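Putative oxidoreductase (Pseudomonas putida, PDB 3L6D) is a putative oxidoreductase that probably binds NADP, with a dinucleotide-binding domain and a helical C-terminal domain related to reductive aminases. Local coordinates at residues Y122-I127 against E171-A176; T96-T101 against S141-D146. All coordinates share one frame; numbering follows the deposited sequence. Where two conformers were deposited one is given.

Contact 1: Y122-I127 against E171-A176; sequences YVKGMI and EALAFA
K124 and M126 meet L173 and A176 with no flat group between them, so neither face nor edge of a ring enters this contact. The two rings carried by these segments pack elsewhere. Y122 lies against L111, Q112 and V115 of helix 105-117 and against W169, while F175 lies against I142 and L167. What remains across the contact is apolar: methylene on methyl for K124 and L173, selenium on methyl for M126 and A176. K124 leaves the strand with CG anti to its own backbone N (chi1 173°) and stays extended as far as CE. This brings its outer methylenes to L173, with CE 3.8 Å and CD 4.1 Å from L173 CD2. The two side chains cross at about a right angle. The last torsion of K124 bends (chi4 58°), which turns NZ away, so L173 CD2 rests on the carbon chain and not on the amine. The segments sit on strand 121-128 of the Rossmann-type domain and on the start of helix 169-199, the long helix that leads into the helical C-terminal domain. Further along, M126 is a selenomethionine modelled in two conformers. In one of them SE comes 3.6 Å from A176 CB, a touch that is doubtful as a fixed feature. No hydrogen bond links the two segments. On another side of the helix, A174 and F175 pack on F200 and L211 of the second subunit.

Contact 2: T96-T101 against S141-D146; sequences TIVDYT and SIHTGD
Y100 and H143 meet through one hydrogen bond between side chains. Y100 OH lies 2.8 Å from H143 NE2, and the bond is nearly straight at 166°. Either atom could be the donor. The hydroxyl arrives at the edge of the imidazole, in its plane. The two rings are turned steeply to each other, with planes at 80°, and neither covers the other's face. Their centroids are 5.7 Å apart. Both side chains place CG beside the backbone N and anti to the carbonyl carbon (chi1 -67° for Y100); this swings each ring toward the other, so that the hydroxyl reaches NE2. V98 adds a looser apolar touch, its CG1 4.3 Å from H143 CD2. The segments lie on strands 96-99 and 140-145 of a Rossmann-type sheet. They are not adjacent: strand 121-128 runs between them, and the CA atoms of V98 and H143 are 8.8 Å apart. The side chains therefore reach over the middle strand, whose V123 also touches H143. In the next shell, T164 OG1 bonds to H143 ND1 and to S141 OG, so both imidazole nitrogens have partners. The ring of F150 meets the imidazole at a shallow tilt. Y100 is the middle residue of an Asx turn, in which T101 N donates to D99 OD1 (3.1 Å) from above the carboxylate plane.

How the contacts relate
Contacts 1 and 2 share one sheet: contact 2 joins two of its strands, and contact 1 packs a helix on the strand between them. Their centres are about 7 Å apart. Segment 122-127 belongs to the strand between the two segments of contact 2. Its V123 O is 2.7 Å from D99 N, a probable backbone hydrogen bond. Y122 OH is 2.6 Å from D99 OD2, so the carboxylate of the Asx turn is also tied to the middle strand. On the helix side, A172 CB packs 3.4 Å from T144 CB, which joins helix 169-199 to strand 140-145. The side chain of Y100 lies near, without touching, a glycine-rich pattern at G16, G18 and G21 that is consistent with a dinucleotide-binding loop.

Contact 1: Y122-I127 against E171-A176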
loop_
_atom_site.group_PDB
_atom_site.type_symbol
_atom_site.label_atom_id
_atom_site.label_comp_id
_atom_site.label_asym_id
_atom_site.label_seq_id
_atom_site.Cartn_x
_atom_site.Cartn_y
_atom_site.Cartn_z
ATOM N N TYR B 122 15.277 -12.176 -28.740
ATOM C CA TYR B 122 15.528 -11.185 -27.710
ATOM C C TYR B 122 14.342 -11.111 -26.751
ATOM O O TYR B 122 13.199 -10.927 -27.194
ATOM C CB TYR B 122 15.770 -9.825 -28.361
ATOM C CG TYR B 122 15.969 -8.745 -27.340
ATOM C CD1 TYR B 122 17.225 -8.535 -26.756
ATOM C CD2 TYR B 122 14.903 -7.935 -26.946
ATOM C CE1 TYR B 122 17.407 -7.519 -25.820
ATOM C CE2 TYR B 122 15.071 -6.939 -25.997
ATOM C CZ TYR B 122 16.322 -6.751 -25.434
ATOM O OH TYR B 122 16.465 -5.757 -24.480
ATOM N N VAL B 123 14.579 -11.353 -25.465
ATOM C CA VAL B 123 13.541 -11.111 -24.451
ATOM C C VAL B 123 13.992 -10.049 -23.477
ATOM O O VAL B 123 15.124 -10.129 -22.935
ATOM C CB VAL B 123 13.204 -12.427 -23.653
ATOM C CG1 VAL B 123 12.144 -12.148 -22.590
ATOM C CG2 VAL B 123 12.726 -13.535 -24.594
ATOM N N LYS B 124 13.154 -9.049 -23.245
ATOM C CA LYS B 124 13.503 -8.025 -22.256
ATOM C C LYS B 124 12.795 -8.427 -20.949
ATOM O O LYS B 124 11.648 -8.821 -20.985
ATOM C CB LYS B 124 12.997 -6.638 -22.683
ATOM C CG LYS B 124 13.177 -5.550 -21.603
ATOM C CD LYS B 124 12.513 -4.190 -22.097
ATOM C CE LYS B 124 12.765 -3.053 -21.047
ATOM N NZ LYS B 124 14.252 -2.919 -20.874
ATOM N N GLY B 125 13.488 -8.358 -19.813
ATOM C CA GLY B 125 12.828 -8.681 -18.547
ATOM C C GLY B 125 12.914 -7.498 -17.576
ATOM O O GLY B 125 13.849 -6.675 -17.648
HETATM N N MSE B 126 11.896 -7.383 -16.727
HETATM C CA MSE B 126 11.894 -6.471 -15.578
HETATM C C MSE B 126 11.548 -7.318 -14.348
HETATM O O MSE B 126 10.522 -7.993 -14.311
HETATM C CB MSE B 126 10.874 -5.347 -15.755
HETATM C CG MSE B 126 11.375 -4.127 -16.545
HETATM SE SE MSE B 126 10.100 -3.593 -17.957
HETATM C CE MSE B 126 10.027 -5.412 -18.639
ATOM N N ILE B 127 12.386 -7.245 -13.340
ATOM C CA ILE B 127 12.081 -7.990 -12.161
ATOM C C ILE B 127 11.584 -7.063 -11.074
ATOM O O ILE B 127 12.258 -6.159 -10.685
ATOM C CB ILE B 127 13.221 -8.860 -11.716
ATOM C CG1 ILE B 127 12.843 -9.575 -10.456
ATOM C CG2 ILE B 127 14.448 -8.075 -11.503
ATOM C CD1 ILE B 127 13.364 -10.896 -10.413
ATOM N N GLU B 171 2.780 -2.386 -24.284
ATOM C CA GLU B 171 2.046 -2.621 -23.043
ATOM C C GLU B 171 3.018 -2.935 -21.886
ATOM O O GLU B 171 2.826 -2.462 -20.771
ATOM C CB GLU B 171 1.043 -3.752 -23.235
ATOM C CG GLU B 171 -0.069 -3.344 -24.207
ATOM C CD GLU B 171 -1.149 -4.385 -24.314
ATOM O OE1 GLU B 171 -1.046 -5.411 -23.639
ATOM O OE2 GLU B 171 -2.109 -4.189 -25.103
ATOM N N ALA B 172 4.049 -3.711 -22.160
ATOM C CA ALA B 172 5.010 -4.057 -21.093
ATOM C C ALA B 172 5.698 -2.845 -20.483
ATOM O O ALA B 172 5.791 -2.714 -19.247
ATOM C CB ALA B 172 6.055 -5.077 -21.582
ATOM N N LEU B 173 6.164 -1.937 -21.330
ATOM C CA LEU B 173 6.855 -0.770 -20.831
ATOM C C LEU B 173 5.919 0.120 -20.035
ATOM O O LEU B 173 6.283 0.586 -18.943
ATOM C CB LEU B 173 7.513 0.040 -21.966
ATOM C CG LEU B 173 8.510 -0.771 -22.791
ATOM C CD1 LEU B 173 9.067 0.079 -23.919
ATOM C CD2 LEU B 173 9.574 -1.279 -21.916
ATOM N N ALA B 174 4.723 0.336 -20.579
ATOM C CA ALA B 174 3.712 1.182 -19.955
ATOM C C ALA B 174 3.293 0.573 -18.624
ATOM O O ALA B 174 3.207 1.271 -17.591
ATOM C CB ALA B 174 2.474 1.302 -20.880
ATOM N N PHE B 175 3.039 -0.726 -18.641
ATOM C CA PHE B 175 2.593 -1.357 -17.418
ATOM C C PHE B 175 3.674 -1.272 -16.327
ATOM O O PHE B 175 3.381 -1.036 -15.152
ATOM C CB PHE B 175 2.225 -2.803 -17.660
ATOM C CG PHE B 175 1.775 -3.492 -16.409
ATOM C CD1 PHE B 175 0.592 -3.091 -15.788
ATOM C CD2 PHE B 175 2.519 -4.514 -15.864
ATOM C CE1 PHE B 175 0.156 -3.700 -14.592
ATOM C CE2 PHE B 175 2.107 -5.146 -14.673
ATOM C CZ PHE B 175 0.902 -4.723 -14.038
ATOM N N ALA B 176 4.922 -1.496 -16.707
ATOM C CA ALA B 176 6.010 -1.446 -15.742
ATOM C C ALA B 176 6.126 -0.036 -15.206
ATOM O O ALA B 176 6.399 0.147 -14.032
ATOM C CB ALA B 176 7.319 -1.877 -16.360
#

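Contact 2: T96-T101 against S141-D146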
loop_
_atom_site.group_PDB
_atom_site.type_symbol
_atom_site.label_atom_id
_atom_site.label_comp_id
_atom_site.label_asym_id
_atom_site.label_seq_id
_atom_site.Cartn_x
_atom_site.Cartn_y
_atom_site.Cartn_z
ATOM N N THR B 96 18.705 -17.381 -27.074
ATOM C CA THR B 96 17.797 -16.362 -26.531
ATOM C C THR B 96 18.598 -15.516 -25.543
ATOM O O THR B 96 19.282 -16.066 -24.680
ATOM C CB THR B 96 16.636 -17.042 -25.840
ATOM O OG1 THR B 96 15.910 -17.771 -26.835
ATOM C CG2 THR B 96 15.671 -15.970 -25.098
ATOM N N ILE B 97 18.563 -14.197 -25.725
ATOM C CA ILE B 97 19.130 -13.255 -24.766
ATOM C C ILE B 97 17.989 -12.780 -23.923
ATOM O O ILE B 97 17.000 -12.228 -24.476
ATOM C CB ILE B 97 19.715 -12.013 -25.508
ATOM C CG1 ILE B 97 20.769 -12.439 -26.523
ATOM C CG2 ILE B 97 20.313 -10.997 -24.533
ATOM C CD1 ILE B 97 21.805 -13.419 -25.965
ATOM N N VAL B 98 18.115 -12.921 -22.608
ATOM C CA VAL B 98 17.114 -12.358 -21.657
ATOM C C VAL B 98 17.744 -11.143 -20.957
ATOM O O VAL B 98 18.666 -11.301 -20.146
ATOM C CB VAL B 98 16.650 -13.437 -20.630
ATOM C CG1 VAL B 98 15.467 -12.893 -19.760
ATOM C CG2 VAL B 98 16.209 -14.696 -21.355
ATOM N N ASP B 99 17.282 -9.945 -21.319
ATOM C CA ASP B 99 17.944 -8.694 -21.000
ATOM C C ASP B 99 17.248 -8.010 -19.847
ATOM O O ASP B 99 16.153 -7.448 -20.027
ATOM C CB ASP B 99 17.897 -7.786 -22.254
ATOM C CG ASP B 99 18.718 -6.512 -22.121
ATOM O OD1 ASP B 99 19.401 -6.278 -21.092
ATOM O OD2 ASP B 99 18.685 -5.739 -23.090
ATOM N N TYR B 100 17.874 -8.072 -18.660
ATOM C CA TYR B 100 17.376 -7.353 -17.477
ATOM C C TYR B 100 18.036 -5.966 -17.253
ATOM O O TYR B 100 17.752 -5.339 -16.241
ATOM C CB TYR B 100 17.525 -8.207 -16.211
ATOM C CG TYR B 100 16.642 -9.409 -16.197
ATOM C CD1 TYR B 100 15.318 -9.320 -15.804
ATOM C CD2 TYR B 100 17.125 -10.655 -16.590
ATOM C CE1 TYR B 100 14.480 -10.436 -15.787
ATOM C CE2 TYR B 100 16.290 -11.767 -16.602
ATOM C CZ TYR B 100 14.977 -11.648 -16.212
ATOM O OH TYR B 100 14.151 -12.734 -16.206
ATOM N N THR B 101 18.895 -5.516 -18.169
ATOM C CA THR B 101 19.676 -4.261 -18.010
ATOM C C THR B 101 18.722 -3.090 -18.202
ATOM O O THR B 101 17.985 -3.075 -19.176
ATOM C CB THR B 101 20.771 -4.120 -19.072
ATOM O OG1 THR B 101 21.767 -5.131 -18.913
ATOM C CG2 THR B 101 21.471 -2.731 -18.991
ATOM N N SER B 141 7.857 -10.837 -12.168
ATOM C CA SER B 141 8.640 -10.225 -13.237
ATOM C C SER B 141 7.719 -9.958 -14.412
ATOM O O SER B 141 6.669 -10.545 -14.496
ATOM C CB SER B 141 9.802 -11.144 -13.682
ATOM O OG SER B 141 9.258 -12.417 -14.018
ATOM N N ILE B 142 8.138 -9.085 -15.319
ATOM C CA ILE B 142 7.398 -8.812 -16.544
ATOM C C ILE B 142 8.380 -9.062 -17.677
ATOM O O ILE B 142 9.525 -8.697 -17.544
ATOM C CB ILE B 142 7.008 -7.297 -16.574
ATOM C CG1 ILE B 142 6.013 -6.964 -15.456
ATOM C CG2 ILE B 142 6.409 -6.933 -17.936
ATOM C CD1 ILE B 142 6.011 -5.452 -15.087
ATOM N N HIS B 143 7.954 -9.717 -18.761
ATOM C CA HIS B 143 8.825 -9.961 -19.914
ATOM C C HIS B 143 8.146 -9.501 -21.176
ATOM O O HIS B 143 6.900 -9.453 -21.236
ATOM C CB HIS B 143 9.149 -11.468 -20.001
ATOM C CG HIS B 143 10.071 -11.935 -18.915
ATOM N ND1 HIS B 143 9.612 -12.493 -17.731
ATOM C CD2 HIS B 143 11.420 -11.887 -18.812
ATOM C CE1 HIS B 143 10.646 -12.768 -16.951
ATOM N NE2 HIS B 143 11.753 -12.406 -17.587
ATOM N N THR B 144 8.943 -9.086 -22.169
ATOM C CA THR B 144 8.395 -8.626 -23.434
ATOM C C THR B 144 9.422 -9.001 -24.526
ATOM O O THR B 144 10.447 -9.607 -24.199
ATOM C CB THR B 144 8.053 -7.093 -23.412
ATOM O OG1 THR B 144 7.323 -6.760 -24.596
ATOM C CG2 THR B 144 9.268 -6.212 -23.304
ATOM N N GLY B 145 9.157 -8.658 -25.786
ATOM C CA GLY B 145 10.068 -8.967 -26.904
ATOM C C GLY B 145 9.524 -10.148 -27.691
ATOM O O GLY B 145 8.451 -10.065 -28.273
ATOM N N ASP B 146 10.231 -11.277 -27.632
ATOM C CA ASP B 146 9.912 -12.461 -28.422
ATOM C C ASP B 146 9.089 -13.444 -27.601
ATOM O O ASP B 146 9.612 -14.123 -26.698
ATOM C CB ASP B 146 11.233 -13.095 -28.883
ATOM C CG ASP B 146 11.052 -14.203 -29.923
ATOM O OD1 ASP B 146 10.351 -15.225 -29.698
ATOM O OD2 ASP B 146 11.685 -14.059 -30.981
#